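Putative alpha-L-fucosidase (Bacteroides thetaiotaomicron VPI-5482, PDB 3GZA) probably hydrolyses alpha-L-fucosidic linkages, as a glycoside hydrolase family 29 enzyme with a TIM-barrel catalytic domain followed by a beta-rich C-terminal region. Local coordinates at residues A[76-82]-A[124-130]; A[175-181]-A[203-209]; A[195-200]-A[208-214]. All coordinates share one frame; numbering follows the deposited sequence.

Contact 1: residues A[76-82]-A[124-130]; sequences AVLTATH and QPGIYIG
Strands 76-79 and 124-129 run parallel, their short axes 4.5 Å apart at the closest and inclined at 28°. Ala-76 spans two residues of the partner strand: its N-H goes to Gln-124 O, and its carbonyl O takes the N-H of Gly-126 at 2.9 Å. Leu-78 does likewise, with a weak bond from its N to Gly-126 O and a firmer one from Tyr-128 N to its O. Past the strand end, Ala-80 N still reaches Tyr-128 O at 2.8 Å.

These are neighbouring strands of the parallel TIM barrel, and their side chains alternate between its interior and the surrounding helices. Leu-78 and Ala-76 face helix 110-121, while Ile-127 CG2 meets Ala-80 CB at 3.7 Å and both pack on Leu-169 of helix 148-171. Val-77, Thr-79 and Tyr-128 share the other face. With CG anti to the backbone N (chi1 172°), the Tyr-128 ring lies alongside Thr-79, whose CG2 sits over one ring face in a CH-pi contact, 3.9 Å from the centroid. Thr-79 OG1 accepts the backbone N-H of Tyr-28, just after strand 22-26. Val-77 crosses the tyrosine side chain at about a right angle, its CG1 3.7 Å from Tyr-128 CB.

At the C-terminal end, Thr-81 O lies in the plane of the Tyr-128 ring at its edge. The His-82 and Tyr-128 rings meet rim to rim, planes 25° apart, with His-82 CD2 3.4 Å from Tyr-128 OH; His-27 packs against both rings. Thr-81 OG1 turns back to accept the N-H of Gly-130 at 2.8 Å, extending the join beyond the regular strand pairing.

Contact 2: residues A[175-181]-A[203-209]; sequences DLYMIWF and QPNCLFY. With EPE (4-(2-hydroxyethyl)-1-piperazine ethanesulfonic acid), chain C.
Tyr-209 and Trp-180 stand side by side on one face of two parallel strands, 178-181 and 207-209, which with helix 196-202 between them form a beta-alpha-beta unit of the TIM barrel. Backbone bonds alternate across the pair: Leu-207 N to Tyr-177 O, Ile-179 N to Leu-207 O, Tyr-209 N to Ile-179 O and Phe-181 N to Tyr-209 O.

The Tyr-209 side chain begins with CB beside Ile-179 O, at 3.7 Å. From there CG runs anti to the backbone N (chi1 180°), carrying the ring along the indole. Tyr-209 CD2 comes 3.6 Å from Trp-180 CD1, and CE2 stands over the indole face near NE1, making a T-shaped stack in which the tyrosine gives the edge and the tryptophan the face, planes at 74°. At the tip, Tyr-209 OH donates to sulfonate oxygen O1S of the bound HEPES buffer molecule at 2.8 Å. His-210, Gly-183 and Glu-223 also bind this molecule, consistent with a pocket at the C-terminal end of the strands, where TIM-barrel enzymes carry their active sites.

Near the start of the strands, Leu-207 CD1 lies over a face of the Tyr-177 ring, whose OH bonds to Lys-16 O. Cys-206 SG is wedged against the backbone of Met-178, a selenomethionine, 3.3 Å from Met-178 C. Just past the helix, the Gln-203 chain bends at chi2 to bring Gln-203 OE1 to Leu-176 N at 2.8 Å, while its NE2 serves Cys-170 O and Gly-174 O. Back at the pocket, Trp-180 NE1 donates to sulfonate O2S in the indole plane, at 3.0 Å and almost straight (173°).

Contact 3: residues A[195-200]-A[208-214]; sequences VEPIVN and FYHNIDR
Val-195, at the approach to helix 196-202, puts CG2 at the edge of the Phe-208 ring, 4.0 Å from CE1 and close to the ring plane. Glu-196 comes next and does two jobs. Glu-196 CG hangs over the centre of one Phe-208 face, 4.2 Å from the centroid and 8° off the normal, a CH-pi contact. With CG anti to the backbone N (chi1 -171°) and the chain extended beyond it, the carboxylate passes the ring and reaches Arg-214. Glu-196 OE2 takes the N-H of Arg-214 NH1 at 3.0 Å, a salt bridge made on the anti side of the carboxylate, its plane 79° from that of the guanidinium. Glu-196 OE1 and Asp-213 OD2, 4.6 Å apart, are bridged by a water that donates to both and accepts from Asn-211 ND2.

One turn on, Val-199 CG2 meets Phe-208 CD1 at the ring edge. Asn-200 follows: Asn-200 OD1 accepts from the same Arg-214 NH1 at 2.8 Å, in the carbonyl plane on a lone pair. Amide and guanidinium are nearly coplanar.

The helix thus packs on Phe-208 of strand 207-209 and on the loop after it, within a beta-alpha-beta unit of the TIM barrel. In that loop Asn-211 OD1 accepts from Asp-213 N, an Asx turn, and also from Arg-214 N, an Asx motif. A methionine in place of Arg-214 would probably leave the Glu-196 carboxylate without its positive mate and Asn-200 OD1 without its short N-H bond. Asp-216 holds NE of Arg-214, and Arg-244 and Arg-189 pair with Asp-213, so the clustered acids are probably kept ionised by the arginines among them.

From the N terminus, contact 1 comes first: 76-82 and 124-130 close a loop that contains helix 110-121 and bring two neighbouring barrel strands together. It is complete before contact 2 opens. Strand 178-181 then pairs with 124-129, so contact 2 continues the same sheet, with backbone bonds such as Ile-129 N to Trp-180 O joining the two. Contact 2 closes at 203-209, after helix 196-202. Contact 3 opens inside that loop and ends beyond it, so the two cross, sharing Phe-208 and Tyr-209. Contacts 1 and 2 join strand to strand; contact 3 ties the helix to strand 207-209 and the loop that follows it.

Contact 1: residues A[76-82]-A[124-130]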
loop_
_atom_site.group_PDB
_atom_site.type_symbol
_atom_site.label_atom_id
_atom_site.label_comp_id
_atom_site.label_asym_id
_atom_site.label_seq_id
_atom_site.Cartn_x
_atom_site.Cartn_y
_atom_site.Cartn_z
ATOM N N ALA A 76 -25.303 7.042 12.161
ATOM C CA ALA A 76 -24.383 5.883 12.314
ATOM C C ALA A 76 -23.143 6.214 11.474
ATOM O O ALA A 76 -23.256 6.707 10.366
ATOM C CB ALA A 76 -25.039 4.551 11.856
ATOM N N VAL A 77 -21.993 5.933 12.055
ATOM C CA VAL A 77 -20.682 6.253 11.484
ATOM C C VAL A 77 -19.847 4.996 11.386
ATOM O O VAL A 77 -19.831 4.180 12.298
ATOM C CB VAL A 77 -19.987 7.295 12.404
ATOM C CG1 VAL A 77 -18.602 7.727 11.880
ATOM C CG2 VAL A 77 -20.888 8.534 12.636
ATOM N N LEU A 78 -19.104 4.850 10.285
ATOM C CA LEU A 78 -18.198 3.739 10.073
ATOM C C LEU A 78 -16.771 4.188 9.891
ATOM O O LEU A 78 -16.525 5.182 9.237
ATOM C CB LEU A 78 -18.603 2.996 8.774
ATOM C CG LEU A 78 -17.687 1.863 8.317
ATOM C CD1 LEU A 78 -17.560 0.720 9.362
ATOM C CD2 LEU A 78 -18.098 1.268 6.919
ATOM N N THR A 79 -15.839 3.483 10.532
ATOM C CA THR A 79 -14.423 3.723 10.346
ATOM C C THR A 79 -13.994 3.264 8.955
ATOM O O THR A 79 -13.780 2.061 8.715
ATOM C CB THR A 79 -13.572 3.006 11.397
ATOM O OG1 THR A 79 -13.823 1.605 11.307
ATOM C CG2 THR A 79 -13.885 3.473 12.818
ATOM N N ALA A 80 -13.874 4.191 8.020
ATOM C CA ALA A 80 -13.353 3.887 6.707
ATOM C C ALA A 80 -11.898 3.471 6.764
ATOM O O ALA A 80 -11.470 2.603 6.002
ATOM C CB ALA A 80 -13.526 5.079 5.777
ATOM N N THR A 81 -11.142 4.157 7.601
ATOM C CA THR A 81 -9.779 3.749 8.014
ATOM C C THR A 81 -9.677 4.000 9.529
ATOM O O THR A 81 -10.516 4.709 10.125
ATOM C CB THR A 81 -8.634 4.540 7.420
ATOM O OG1 THR A 81 -8.727 5.937 7.836
ATOM C CG2 THR A 81 -8.622 4.449 5.873
ATOM N N HIS A 82 -8.652 3.405 10.138
ATOM C CA HIS A 82 -8.415 3.546 11.545
ATOM C C HIS A 82 -6.913 3.671 11.757
ATOM O O HIS A 82 -6.378 4.767 11.575
ATOM C CB HIS A 82 -9.155 2.499 12.380
ATOM C CG HIS A 82 -9.069 2.744 13.839
ATOM N ND1 HIS A 82 -8.211 2.053 14.646
ATOM C CD2 HIS A 82 -9.712 3.630 14.637
ATOM C CE1 HIS A 82 -8.325 2.488 15.889
ATOM N NE2 HIS A 82 -9.219 3.470 15.913
ATOM N N GLN A 124 -28.907 8.756 9.486
ATOM C CA GLN A 124 -28.010 9.597 8.700
ATOM C C GLN A 124 -26.599 9.018 8.791
ATOM O O GLN A 124 -26.062 8.829 9.879
ATOM C CB GLN A 124 -28.037 11.025 9.254
ATOM C CG GLN A 124 -29.431 11.664 9.092
ATOM C CD GLN A 124 -29.603 12.989 9.848
ATOM O OE1 GLN A 124 -29.106 14.015 9.427
ATOM N NE2 GLN A 124 -30.329 12.958 10.951
ATOM N N PRO A 125 -25.970 8.751 7.641
ATOM C CA PRO A 125 -24.633 8.176 7.658
ATOM C C PRO A 125 -23.519 9.143 7.775
ATOM O O PRO A 125 -23.568 10.172 7.134
ATOM C CB PRO A 125 -24.524 7.498 6.264
ATOM C CG PRO A 125 -25.401 8.271 5.424
ATOM C CD PRO A 125 -26.500 8.834 6.263
ATOM N N GLY A 126 -22.542 8.822 8.594
ATOM C CA GLY A 126 -21.307 9.570 8.667
ATOM C C GLY A 126 -20.115 8.652 8.443
ATOM O O GLY A 126 -20.229 7.456 8.489
ATOM N N ILE A 127 -18.942 9.259 8.257
ATOM C CA ILE A 127 -17.723 8.491 7.977
ATOM C C ILE A 127 -16.604 8.942 8.903
ATOM O O ILE A 127 -16.380 10.149 9.086
ATOM C CB ILE A 127 -17.306 8.606 6.517
ATOM C CG1 ILE A 127 -18.370 8.006 5.556
ATOM C CG2 ILE A 127 -16.003 7.819 6.326
ATOM C CD1 ILE A 127 -18.120 8.199 4.057
ATOM N N TYR A 128 -15.934 7.983 9.509
ATOM C CA TYR A 128 -14.768 8.222 10.351
ATOM C C TYR A 128 -13.532 7.864 9.535
ATOM O O TYR A 128 -13.487 6.813 8.848
ATOM C CB TYR A 128 -14.896 7.357 11.600
ATOM C CG TYR A 128 -13.778 7.226 12.606
ATOM C CD1 TYR A 128 -12.543 6.671 12.283
ATOM C CD2 TYR A 128 -13.979 7.634 13.918
ATOM C CE1 TYR A 128 -11.555 6.535 13.226
ATOM C CE2 TYR A 128 -13.001 7.477 14.864
ATOM C CZ TYR A 128 -11.775 6.934 14.505
ATOM O OH TYR A 128 -10.809 6.753 15.481
ATOM N N ILE A 129 -12.525 8.700 9.640
ATOM C CA ILE A 129 -11.294 8.515 8.868
ATOM C C ILE A 129 -10.133 8.681 9.836
ATOM O O ILE A 129 -9.975 9.736 10.447
ATOM C CB ILE A 129 -11.196 9.594 7.746
ATOM C CG1 ILE A 129 -12.457 9.587 6.884
ATOM C CG2 ILE A 129 -9.931 9.308 6.871
ATOM C CD1 ILE A 129 -12.510 10.736 5.851
ATOM N N GLY A 130 -9.290 7.660 9.930
ATOM C CA GLY A 130 -8.099 7.711 10.768
ATOM C C GLY A 130 -6.895 8.029 9.897
ATOM O O GLY A 130 -6.517 7.247 9.003
#

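Contact 2: residues A[175-181]-A[203-209]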
loop_
_atom_site.group_PDB
_atom_site.type_symbol
_atom_site.label_atom_id
_atom_site.label_comp_id
_atom_site.label_asym_id
_atom_site.label_seq_id
_atom_site.Cartn_x
_atom_site.Cartn_y
_atom_site.Cartn_z
ATOM N N ASP A 175 -24.706 12.538 0.707
ATOM C CA ASP A 175 -24.570 13.564 1.756
ATOM C C ASP A 175 -24.374 12.923 3.106
ATOM O O ASP A 175 -25.066 11.967 3.472
ATOM C CB ASP A 175 -25.765 14.500 1.747
ATOM C CG ASP A 175 -25.854 15.337 0.469
ATOM O OD1 ASP A 175 -24.864 15.408 -0.301
ATOM O OD2 ASP A 175 -26.915 15.962 0.220
ATOM N N LEU A 176 -23.379 13.417 3.842
ATOM C CA LEU A 176 -22.953 12.818 5.089
ATOM C C LEU A 176 -23.312 13.675 6.323
ATOM O O LEU A 176 -23.411 14.902 6.263
ATOM C CB LEU A 176 -21.436 12.650 5.083
ATOM C CG LEU A 176 -20.879 11.811 3.928
ATOM C CD1 LEU A 176 -19.354 11.841 3.899
ATOM C CD2 LEU A 176 -21.443 10.403 3.989
ATOM N N TYR A 177 -23.490 12.960 7.417
ATOM C CA TYR A 177 -23.855 13.557 8.689
ATOM C C TYR A 177 -22.658 14.217 9.322
ATOM O O TYR A 177 -22.768 15.327 9.821
ATOM C CB TYR A 177 -24.430 12.455 9.595
ATOM C CG TYR A 177 -24.935 12.972 10.919
ATOM C CD1 TYR A 177 -26.190 13.532 11.038
ATOM C CD2 TYR A 177 -24.177 12.815 12.095
ATOM C CE1 TYR A 177 -26.667 13.999 12.272
ATOM C CE2 TYR A 177 -24.651 13.320 13.308
ATOM C CZ TYR A 177 -25.909 13.858 13.404
ATOM O OH TYR A 177 -26.378 14.298 14.630
HETATM N N MSE A 178 -21.554 13.480 9.365
HETATM C CA MSE A 178 -20.314 14.023 9.875
HETATM C C MSE A 178 -19.164 13.313 9.193
HETATM O O MSE A 178 -19.345 12.212 8.614
HETATM C CB MSE A 178 -20.149 13.731 11.388
HETATM C CG MSE A 178 -19.956 12.318 11.781
HETATM SE SE MSE A 178 -19.407 12.056 13.583
HETATM C CE MSE A 178 -21.048 12.533 14.490
ATOM N N ILE A 179 -18.011 13.974 9.271
ATOM C CA ILE A 179 -16.694 13.394 8.980
ATOM C C ILE A 179 -15.982 13.534 10.325
ATOM O O ILE A 179 -15.876 14.650 10.845
ATOM C CB ILE A 179 -15.859 14.083 7.905
ATOM C CG1 ILE A 179 -16.473 13.852 6.504
ATOM C CG2 ILE A 179 -14.391 13.593 7.983
ATOM C CD1 ILE A 179 -16.499 12.415 5.986
ATOM N N TRP A 180 -15.545 12.401 10.876
ATOM C CA TRP A 180 -14.871 12.299 12.157
ATOM C C TRP A 180 -13.470 11.787 11.915
ATOM O O TRP A 180 -13.280 10.670 11.459
ATOM C CB TRP A 180 -15.605 11.288 13.030
ATOM C CG TRP A 180 -15.102 11.006 14.438
ATOM C CD1 TRP A 180 -13.875 11.312 14.985
ATOM C CD2 TRP A 180 -15.807 10.272 15.449
ATOM N NE1 TRP A 180 -13.804 10.877 16.272
ATOM C CE2 TRP A 180 -14.974 10.226 16.586
ATOM C CE3 TRP A 180 -17.073 9.673 15.507
ATOM C CZ2 TRP A 180 -15.350 9.589 17.751
ATOM C CZ3 TRP A 180 -17.448 9.043 16.678
ATOM C CH2 TRP A 180 -16.572 8.957 17.763
ATOM N N PHE A 181 -12.488 12.601 12.232
ATOM C CA PHE A 181 -11.096 12.206 12.120
ATOM C C PHE A 181 -10.590 11.716 13.460
ATOM O O PHE A 181 -10.833 12.376 14.492
ATOM C CB PHE A 181 -10.257 13.377 11.674
ATOM C CG PHE A 181 -10.551 13.821 10.267
ATOM C CD1 PHE A 181 -9.959 13.162 9.219
ATOM C CD2 PHE A 181 -11.318 14.934 10.000
ATOM C CE1 PHE A 181 -10.182 13.557 7.895
ATOM C CE2 PHE A 181 -11.576 15.310 8.652
ATOM C CZ PHE A 181 -10.995 14.603 7.627
ATOM N N GLN A 203 -19.346 18.775 0.931
ATOM C CA GLN A 203 -20.232 18.392 2.007
ATOM C C GLN A 203 -20.572 19.602 2.886
ATOM O O GLN A 203 -20.333 19.559 4.110
ATOM C CB GLN A 203 -19.553 17.301 2.825
ATOM C CG GLN A 203 -19.396 15.954 2.129
ATOM C CD GLN A 203 -20.671 15.206 1.948
ATOM O OE1 GLN A 203 -21.614 15.354 2.728
ATOM N NE2 GLN A 203 -20.708 14.353 0.938
ATOM N N PRO A 204 -21.158 20.645 2.300
ATOM C CA PRO A 204 -21.434 21.868 3.035
ATOM C C PRO A 204 -22.336 21.723 4.272
ATOM O O PRO A 204 -22.289 22.595 5.131
ATOM C CB PRO A 204 -22.060 22.798 1.975
ATOM C CG PRO A 204 -22.608 21.865 1.004
ATOM C CD PRO A 204 -21.607 20.782 0.910
ATOM N N ASN A 205 -23.142 20.679 4.379
ATOM C CA ASN A 205 -23.994 20.499 5.570
ATOM C C ASN A 205 -23.525 19.409 6.497
ATOM O O ASN A 205 -24.203 19.063 7.426
ATOM C CB ASN A 205 -25.408 20.208 5.142
ATOM C CG ASN A 205 -26.015 21.375 4.442
ATOM O OD1 ASN A 205 -26.106 22.475 5.005
ATOM N ND2 ASN A 205 -26.402 21.168 3.206
ATOM N N CYS A 206 -22.329 18.898 6.239
ATOM C CA CYS A 206 -21.720 17.854 7.038
ATOM C C CYS A 206 -20.969 18.401 8.234
ATOM O O CYS A 206 -20.246 19.373 8.124
ATOM C CB CYS A 206 -20.787 17.013 6.142
ATOM S SG CYS A 206 -19.908 15.652 6.927
ATOM N N LEU A 207 -21.137 17.784 9.399
ATOM C CA LEU A 207 -20.399 18.209 10.588
ATOM C C LEU A 207 -18.950 17.867 10.388
ATOM O O LEU A 207 -18.613 16.728 10.066
ATOM C CB LEU A 207 -20.930 17.536 11.850
ATOM C CG LEU A 207 -22.389 17.837 12.220
ATOM C CD1 LEU A 207 -23.038 16.672 13.086
ATOM C CD2 LEU A 207 -22.542 19.242 12.860
ATOM N N PHE A 208 -18.099 18.846 10.604
ATOM C CA PHE A 208 -16.641 18.704 10.435
ATOM C C PHE A 208 -16.036 18.514 11.840
ATOM O O PHE A 208 -16.099 19.426 12.692
ATOM C CB PHE A 208 -16.057 19.935 9.768
ATOM C CG PHE A 208 -14.573 19.865 9.566
ATOM C CD1 PHE A 208 -14.023 19.237 8.446
ATOM C CD2 PHE A 208 -13.704 20.412 10.517
ATOM C CE1 PHE A 208 -12.662 19.166 8.281
ATOM C CE2 PHE A 208 -12.351 20.335 10.347
ATOM C CZ PHE A 208 -11.819 19.732 9.241
ATOM N N TYR A 209 -15.484 17.321 12.106
ATOM C CA TYR A 209 -14.946 17.005 13.413
ATOM C C TYR A 209 -13.632 16.272 13.210
ATOM O O TYR A 209 -13.640 15.037 13.032
ATOM C CB TYR A 209 -15.988 16.210 14.202
ATOM C CG TYR A 209 -15.519 15.833 15.554
ATOM C CD1 TYR A 209 -15.424 16.768 16.563
ATOM C CD2 TYR A 209 -15.174 14.528 15.844
ATOM C CE1 TYR A 209 -14.953 16.423 17.806
ATOM C CE2 TYR A 209 -14.652 14.189 17.110
ATOM C CZ TYR A 209 -14.542 15.149 18.059
ATOM O OH TYR A 209 -14.031 14.928 19.313
HETATM N N1 EPE C . -9.390 10.476 22.076
HETATM C C2 EPE C . -9.465 9.018 21.892
HETATM C C3 EPE C . -8.725 8.461 23.116
HETATM N N4 EPE C . -9.451 8.801 24.334
HETATM C C5 EPE C . -9.351 10.217 24.501
HETATM C C6 EPE C . -10.076 10.863 23.285
HETATM C C7 EPE C . -8.931 7.958 25.412
HETATM C C8 EPE C . -9.328 8.240 26.843
HETATM O O8 EPE C . -10.708 8.098 27.084
HETATM C C9 EPE C . -9.639 11.229 20.827
HETATM C C10 EPE C . -11.106 11.309 20.589
HETATM S S EPE C . -11.562 12.129 19.029
HETATM O O1S EPE C . -12.963 12.358 19.296
HETATM O O2S EPE C . -11.321 11.217 17.928
HETATM O O3S EPE C . -10.834 13.424 18.903
#

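Contact 3: residues A[195-200]-A[208-214]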
loop_
_atom_site.group_PDB
_atom_site.type_symbol
_atom_site.label_atom_id
_atom_site.label_comp_id
_atom_site.label_asym_id
_atom_site.label_seq_id
_atom_site.Cartn_x
_atom_site.Cartn_y
_atom_site.Cartn_z
ATOM N N VAL A 195 -8.008 19.536 4.789
ATOM C CA VAL A 195 -9.291 18.872 4.565
ATOM C C VAL A 195 -10.548 19.715 4.738
ATOM O O VAL A 195 -11.592 19.382 4.183
ATOM C CB VAL A 195 -9.412 17.573 5.427
ATOM C CG1 VAL A 195 -8.424 16.491 4.889
ATOM C CG2 VAL A 195 -9.145 17.846 6.933
ATOM N N GLU A 196 -10.473 20.807 5.484
ATOM C CA GLU A 196 -11.667 21.582 5.737
ATOM C C GLU A 196 -12.229 22.133 4.422
ATOM O O GLU A 196 -13.450 22.076 4.218
ATOM C CB GLU A 196 -11.441 22.699 6.776
ATOM C CG GLU A 196 -12.740 23.318 7.170
ATOM C CD GLU A 196 -12.613 24.679 7.820
ATOM O OE1 GLU A 196 -11.490 25.103 8.227
ATOM O OE2 GLU A 196 -13.677 25.350 7.920
ATOM N N PRO A 197 -11.374 22.621 3.507
ATOM C CA PRO A 197 -11.961 23.112 2.252
ATOM C C PRO A 197 -12.636 22.051 1.426
ATOM O O PRO A 197 -13.566 22.365 0.671
ATOM C CB PRO A 197 -10.757 23.648 1.485
ATOM C CG PRO A 197 -9.754 23.951 2.519
ATOM C CD PRO A 197 -9.916 22.914 3.550
ATOM N N ILE A 198 -12.144 20.829 1.528
ATOM C CA ILE A 198 -12.735 19.688 0.787
ATOM C C ILE A 198 -14.129 19.388 1.345
ATOM O O ILE A 198 -15.101 19.269 0.595
ATOM C CB ILE A 198 -11.850 18.449 0.862
ATOM C CG1 ILE A 198 -10.509 18.697 0.207
ATOM C CG2 ILE A 198 -12.521 17.232 0.170
ATOM C CD1 ILE A 198 -9.526 17.580 0.540
ATOM N N VAL A 199 -14.227 19.332 2.662
ATOM C CA VAL A 199 -15.510 19.061 3.316
ATOM C C VAL A 199 -16.450 20.243 3.031
ATOM O O VAL A 199 -17.634 20.068 2.677
ATOM C CB VAL A 199 -15.326 18.762 4.808
ATOM C CG1 VAL A 199 -16.730 18.602 5.483
ATOM C CG2 VAL A 199 -14.449 17.543 5.011
ATOM N N ASN A 200 -15.952 21.476 3.050
ATOM C CA ASN A 200 -16.842 22.600 2.793
ATOM C C ASN A 200 -17.391 22.606 1.381
ATOM O O ASN A 200 -18.536 22.951 1.149
ATOM C CB ASN A 200 -16.109 23.925 3.024
ATOM C CG ASN A 200 -16.009 24.293 4.490
ATOM O OD1 ASN A 200 -16.829 23.834 5.320
ATOM N ND2 ASN A 200 -15.036 25.162 4.815
ATOM N N PHE A 208 -18.099 18.846 10.604
ATOM C CA PHE A 208 -16.641 18.704 10.435
ATOM C C PHE A 208 -16.036 18.514 11.840
ATOM O O PHE A 208 -16.099 19.426 12.692
ATOM C CB PHE A 208 -16.057 19.935 9.768
ATOM C CG PHE A 208 -14.573 19.865 9.566
ATOM C CD1 PHE A 208 -14.023 19.237 8.446
ATOM C CD2 PHE A 208 -13.704 20.412 10.517
ATOM C CE1 PHE A 208 -12.662 19.166 8.281
ATOM C CE2 PHE A 208 -12.351 20.335 10.347
ATOM C CZ PHE A 208 -11.819 19.732 9.241
ATOM N N TYR A 209 -15.484 17.321 12.106
ATOM C CA TYR A 209 -14.946 17.005 13.413
ATOM C C TYR A 209 -13.632 16.272 13.210
ATOM O O TYR A 209 -13.640 15.037 13.032
ATOM C CB TYR A 209 -15.988 16.210 14.202
ATOM C CG TYR A 209 -15.519 15.833 15.554
ATOM C CD1 TYR A 209 -15.424 16.768 16.563
ATOM C CD2 TYR A 209 -15.174 14.528 15.844
ATOM C CE1 TYR A 209 -14.953 16.423 17.806
ATOM C CE2 TYR A 209 -14.652 14.189 17.110
ATOM C CZ TYR A 209 -14.542 15.149 18.059
ATOM O OH TYR A 209 -14.031 14.928 19.313
ATOM N N HIS A 210 -12.471 16.924 13.286
ATOM C CA HIS A 210 -12.200 18.298 13.661
ATOM C C HIS A 210 -10.733 18.529 13.348
ATOM O O HIS A 210 -10.013 17.594 13.034
ATOM C CB HIS A 210 -12.415 18.515 15.176
ATOM C CG HIS A 210 -11.669 17.556 16.029
ATOM N ND1 HIS A 210 -10.546 17.900 16.742
ATOM C CD2 HIS A 210 -11.909 16.244 16.306
ATOM C CE1 HIS A 210 -10.118 16.842 17.413
ATOM N NE2 HIS A 210 -10.944 15.833 17.196
ATOM N N ASN A 211 -10.296 19.778 13.399
ATOM C CA ASN A 211 -8.871 20.079 13.283
ATOM C C ASN A 211 -8.533 21.317 14.118
ATOM O O ASN A 211 -9.365 21.796 14.894
ATOM C CB ASN A 211 -8.402 20.150 11.838
ATOM C CG ASN A 211 -8.824 21.412 11.129
ATOM O OD1 ASN A 211 -9.543 22.252 11.686
ATOM N ND2 ASN A 211 -8.413 21.533 9.865
ATOM N N ILE A 212 -7.311 21.840 13.989
ATOM C CA ILE A 212 -6.935 22.965 14.804
ATOM C C ILE A 212 -7.756 24.206 14.586
ATOM O O ILE A 212 -7.768 25.091 15.407
ATOM C CB ILE A 212 -5.403 23.264 14.619
ATOM C CG1 ILE A 212 -4.820 24.035 15.785
ATOM C CG2 ILE A 212 -5.114 23.943 13.241
ATOM C CD1 ILE A 212 -3.313 23.927 15.793
ATOM N N ASP A 213 -8.369 24.318 13.418
ATOM C CA ASP A 213 -9.131 25.521 13.038
ATOM C C ASP A 213 -10.607 25.427 13.380
ATOM O O ASP A 213 -11.258 26.461 13.591
ATOM C CB ASP A 213 -9.046 25.751 11.528
ATOM C CG ASP A 213 -7.661 26.079 11.063
ATOM O OD1 ASP A 213 -6.892 26.722 11.819
ATOM O OD2 ASP A 213 -7.290 25.675 9.925
ATOM N N ARG A 214 -11.131 24.217 13.408
ATOM C CA ARG A 214 -12.558 24.002 13.517
ATOM C C ARG A 214 -12.995 22.672 14.074
ATOM O O ARG A 214 -12.479 21.622 13.688
ATOM C CB ARG A 214 -13.131 24.127 12.085
ATOM C CG ARG A 214 -14.625 23.927 11.991
ATOM C CD ARG A 214 -15.075 24.017 10.574
ATOM N NE ARG A 214 -16.426 23.522 10.332
ATOM C CZ ARG A 214 -16.966 23.428 9.122
ATOM N NH1 ARG A 214 -16.337 23.876 8.049
ATOM N NH2 ARG A 214 -18.185 22.942 8.971
HETATM O O HOH W 1 -8.816 24.111 8.400
HETATM O O HOH W 2 -19.963 23.837 6.117
#